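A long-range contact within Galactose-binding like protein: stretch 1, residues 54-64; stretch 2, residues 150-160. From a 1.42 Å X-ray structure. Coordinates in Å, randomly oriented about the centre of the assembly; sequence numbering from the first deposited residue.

Stretch 1 54-64: GPAVFTFDLGV
Stretch 2, residues 150-160: RVRYIRIKCLK

The strongest polar link is a salt bridge between Asp-61 and Arg-152. Arg-152 NE donates to Asp-61 OD1 at 2.8 Å, nearly straight at 172°. A weak second bond runs from Arg-152 NH2 to Asp-61 OD2 at 3.5 Å. A water reinforces it: its O is 2.7 Å from Asp-61 OD2, to which it donates, and 2.9 Å from Arg-152 NH2, from which it accepts. Arg-152 is extended, with chi1 to chi3 all t, which carries its guanidinium to the carboxylate. Asp-61 has chi1 t and chi2 -11°. Its OD1 also accepts from Gly-63 N at 2.8 Å, so the carboxylate ties the turn to the arginine. Gly-63 lies over one face of the guanidinium. Its phi/psi of 81/-2 would jam a CB against the preceding carbonyl O, so glycine suits the site.

A second polar pair, Thr-59 and Arg-155, lies on the sheet face that also carries Asp-61. Arg-155 NE donates to Thr-59 OG1 at 3.0 Å and 168°. Thr-59 is m; Arg-155 is m, t, then 135° at chi3. Val-57 CG1 covers one face of this guanidinium, 3.7 Å from Arg-155 NE.

The backbones form an antiparallel ladder, the strand directions 154° apart and the axes 4.7 Å apart at closest. Residues 57 to 61 and 153 to 157 are extended, phi -114 to -156 and psi 125 to 170; Leu-62 turns to -77/-16 and Arg-152 to -113/-23. Phe-58 and Ile-156 are a hydrogen-bonded pair: Phe-58 N to Ile-156 O is 3.1 Å, and Ile-156 N to Phe-58 O is 3.0 Å. Phe-60 and Ile-154 repeat this, with Phe-60 N to Ile-154 O and Ile-154 N to Phe-60 O both 2.9 Å. Between them is a non-hydrogen-bonded pair, Thr-59 CA to Arg-155 CA, 4.4 Å. Val-57 CA to Lys-157 CA, 4.6 Å, and Asp-61 CA to Tyr-153 CA, 4.5 Å, mark pairs of the same kind. Cys-158 N to Ala-56 O (2.9 Å) and Leu-62 N to Arg-152 O (2.8 Å) extend the bonding.

Phe-58, Phe-60, Ile-154 and Ile-156 share the other face, all buried. Both phenylalanines are p, with chi2 82° and -82°, so the rings lean toward the partner strand. Ile-154 (m, m) sets its CB over the Phe-60 ring, 3.9 Å from the centroid, a CH-pi contact. Ile-156 (m, t) places CD1 at that ring's edge, 4.2 Å from Phe-60 CE1. Phe-58 CZ meets Ile-156 CB at 3.6 Å. The branched isoleucines offer several apolar carbons to the rings, with Ile-154 CG2 3.5 Å from Phe-60 CZ. Leu-62 (m, t) adds its CG at 3.9 Å from Ile-154 CG1. The contact buries 940 Å² in total.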

# COMPACT_ATOMS: atom_id res chain seq x y z
N GLY A 54 -17.17 6.52 11.34
CA GLY A 54 -16.43 6.27 12.55
C GLY A 54 -14.97 6.65 12.37
O GLY A 54 -14.55 7.00 11.28
N PRO A 55 -14.18 6.54 13.46
CA PRO A 55 -12.74 6.86 13.46
C PRO A 55 -12.03 6.29 12.24
O PRO A 55 -12.21 5.10 11.89
CB PRO A 55 -12.27 6.20 14.75
CG PRO A 55 -13.46 6.34 15.72
CD PRO A 55 -14.67 6.11 14.79
N ALA A 56 -11.14 7.07 11.63
CA ALA A 56 -10.34 6.53 10.53
C ALA A 56 -9.39 5.51 11.13
O ALA A 56 -8.84 5.68 12.20
CB ALA A 56 -9.51 7.59 9.86
N VAL A 57 -9.16 4.42 10.37
CA VAL A 57 -8.27 3.34 10.80
C VAL A 57 -7.33 3.00 9.64
O VAL A 57 -7.80 2.78 8.56
CB VAL A 57 -9.06 2.10 11.30
CG1 VAL A 57 -8.16 0.91 11.57
CG2 VAL A 57 -9.97 2.44 12.45
N PHE A 58 -6.03 2.81 9.93
CA PHE A 58 -5.19 2.22 8.89
C PHE A 58 -4.13 1.36 9.60
O PHE A 58 -3.96 1.39 10.83
CB PHE A 58 -4.58 3.32 7.99
CG PHE A 58 -3.63 4.24 8.67
CD1 PHE A 58 -2.30 3.93 8.88
CD2 PHE A 58 -4.13 5.44 9.23
CE1 PHE A 58 -1.43 4.77 9.57
CE2 PHE A 58 -3.27 6.28 9.94
CZ PHE A 58 -1.93 5.95 10.16
N THR A 59 -3.49 0.49 8.78
CA THR A 59 -2.76 -0.65 9.30
C THR A 59 -1.40 -0.72 8.58
O THR A 59 -1.32 -0.55 7.35
CB THR A 59 -3.54 -1.92 9.00
OG1 THR A 59 -4.90 -1.82 9.48
CG2 THR A 59 -2.92 -3.15 9.61
N PHE A 60 -0.35 -1.17 9.29
CA PHE A 60 0.96 -1.38 8.66
C PHE A 60 1.77 -2.40 9.45
O PHE A 60 1.37 -2.82 10.52
CB PHE A 60 1.72 -0.07 8.43
CG PHE A 60 2.01 0.74 9.65
CD1 PHE A 60 1.03 1.59 10.18
CD2 PHE A 60 3.25 0.71 10.31
CE1 PHE A 60 1.31 2.45 11.26
CE2 PHE A 60 3.51 1.53 11.44
CZ PHE A 60 2.56 2.40 11.89
N ASP A 61 2.88 -2.83 8.87
CA ASP A 61 3.74 -3.90 9.35
C ASP A 61 5.07 -3.23 9.63
O ASP A 61 5.66 -2.58 8.73
CB ASP A 61 3.81 -4.92 8.23
CG ASP A 61 4.62 -6.17 8.45
OD1 ASP A 61 5.38 -6.27 9.43
OD2 ASP A 61 4.41 -7.11 7.64
N LEU A 62 5.63 -3.45 10.83
CA LEU A 62 6.96 -2.93 11.19
C LEU A 62 8.08 -3.75 10.54
O LEU A 62 9.23 -3.29 10.52
CB LEU A 62 7.18 -2.91 12.73
CG LEU A 62 6.17 -2.08 13.54
CD1 LEU A 62 6.28 -2.38 15.02
CD2 LEU A 62 6.37 -0.59 13.27
N GLY A 63 7.76 -4.96 10.04
CA GLY A 63 8.81 -5.75 9.40
C GLY A 63 9.69 -6.50 10.40
O GLY A 63 10.57 -7.23 9.98
N VAL A 64 9.45 -6.32 11.70
CA VAL A 64 10.20 -7.00 12.75
C VAL A 64 9.21 -7.18 13.90
O VAL A 64 8.24 -6.43 14.01
CB VAL A 64 11.39 -6.13 13.21
CG1 VAL A 64 12.45 -6.00 12.12
CG2 VAL A 64 10.92 -4.77 13.76
N ARG A 150 5.33 -7.73 22.86
CA ARG A 150 6.01 -7.46 21.59
C ARG A 150 5.01 -7.49 20.45
O ARG A 150 4.03 -8.25 20.47
CB ARG A 150 7.12 -8.48 21.28
CG ARG A 150 8.25 -8.44 22.29
CD ARG A 150 9.57 -8.98 21.74
NE ARG A 150 9.46 -10.38 21.53
CZ ARG A 150 10.42 -11.10 20.92
NH1 ARG A 150 11.52 -10.56 20.40
NH2 ARG A 150 10.25 -12.40 20.76
N VAL A 151 5.21 -6.58 19.48
CA VAL A 151 4.29 -6.50 18.33
C VAL A 151 5.04 -6.26 17.05
O VAL A 151 6.19 -5.87 17.08
CB VAL A 151 3.28 -5.32 18.50
CG1 VAL A 151 2.28 -5.57 19.65
CG2 VAL A 151 3.95 -3.92 18.77
N ARG A 152 4.45 -6.79 15.95
CA ARG A 152 4.97 -6.53 14.65
C ARG A 152 4.04 -5.70 13.77
O ARG A 152 4.54 -4.99 12.91
CB ARG A 152 5.18 -7.89 13.95
CG ARG A 152 5.60 -7.76 12.49
CD ARG A 152 6.10 -9.05 11.88
NE ARG A 152 6.31 -8.76 10.45
CZ ARG A 152 6.82 -9.65 9.64
NH1 ARG A 152 7.22 -10.82 10.12
NH2 ARG A 152 6.97 -9.39 8.35
N TYR A 153 2.75 -5.69 14.04
CA TYR A 153 1.77 -5.01 13.19
C TYR A 153 1.14 -3.90 14.00
O TYR A 153 0.98 -4.07 15.21
CB TYR A 153 0.71 -6.02 12.74
CG TYR A 153 1.37 -7.19 12.07
CD1 TYR A 153 1.88 -7.13 10.76
CD2 TYR A 153 1.53 -8.38 12.77
CE1 TYR A 153 2.46 -8.26 10.18
CE2 TYR A 153 2.16 -9.49 12.23
CZ TYR A 153 2.66 -9.42 10.93
OH TYR A 153 3.28 -10.53 10.38
N ILE A 154 0.82 -2.82 13.32
CA ILE A 154 0.33 -1.63 14.01
C ILE A 154 -0.94 -1.13 13.35
O ILE A 154 -1.10 -1.21 12.13
CB ILE A 154 1.38 -0.51 13.95
CG1 ILE A 154 2.66 -0.93 14.71
CG2 ILE A 154 0.85 0.81 14.56
CD1 ILE A 154 2.55 -1.06 16.19
N ARG A 155 -1.87 -0.60 14.15
CA ARG A 155 -2.98 0.18 13.64
C ARG A 155 -2.96 1.56 14.31
O ARG A 155 -2.68 1.69 15.53
CB ARG A 155 -4.34 -0.47 13.83
CG ARG A 155 -4.56 -1.54 12.80
CD ARG A 155 -5.84 -2.31 13.17
NE ARG A 155 -6.55 -2.41 11.86
CZ ARG A 155 -7.77 -2.89 11.78
NH1 ARG A 155 -8.41 -3.36 12.86
NH2 ARG A 155 -8.45 -2.88 10.63
N ILE A 156 -3.34 2.57 13.53
CA ILE A 156 -3.63 3.89 14.12
C ILE A 156 -5.10 4.20 13.88
O ILE A 156 -5.65 3.97 12.80
CB ILE A 156 -2.68 4.96 13.56
CG1 ILE A 156 -1.27 4.69 14.16
CG2 ILE A 156 -3.15 6.38 13.89
CD1 ILE A 156 -0.17 5.57 13.63
N LYS A 157 -5.80 4.58 14.98
CA LYS A 157 -7.21 4.97 14.95
C LYS A 157 -7.33 6.47 15.31
O LYS A 157 -6.87 6.87 16.37
CB LYS A 157 -7.97 4.07 15.92
CG LYS A 157 -9.48 4.34 16.03
CD LYS A 157 -10.14 3.54 17.23
CE LYS A 157 -11.65 3.59 17.09
NZ LYS A 157 -12.37 2.83 18.13
N CYS A 158 -7.98 7.26 14.44
CA CYS A 158 -8.16 8.69 14.70
C CYS A 158 -9.55 8.91 15.31
O CYS A 158 -10.56 8.88 14.58
CB CYS A 158 -7.98 9.50 13.41
SG CYS A 158 -7.92 11.24 13.90
N LEU A 159 -9.60 9.10 16.65
CA LEU A 159 -10.88 9.35 17.30
C LEU A 159 -11.43 10.74 17.00
O LEU A 159 -12.64 10.93 16.89
CB LEU A 159 -10.76 9.22 18.80
CG LEU A 159 -10.21 7.91 19.33
CD1 LEU A 159 -9.94 8.00 20.85
CD2 LEU A 159 -11.17 6.76 19.05
N LYS A 160 -10.54 11.74 16.88
CA LYS A 160 -10.96 13.11 16.61
C LYS A 160 -9.78 13.89 16.09
O LYS A 160 -8.68 13.76 16.68
CB LYS A 160 -11.56 13.78 17.88
CG LYS A 160 -12.26 15.13 17.71
CD LYS A 160 -12.67 15.72 19.08
CE LYS A 160 -13.99 15.15 19.59
NZ LYS A 160 -14.97 14.91 18.49
O HOH W 1 6.45 -7.78 6.03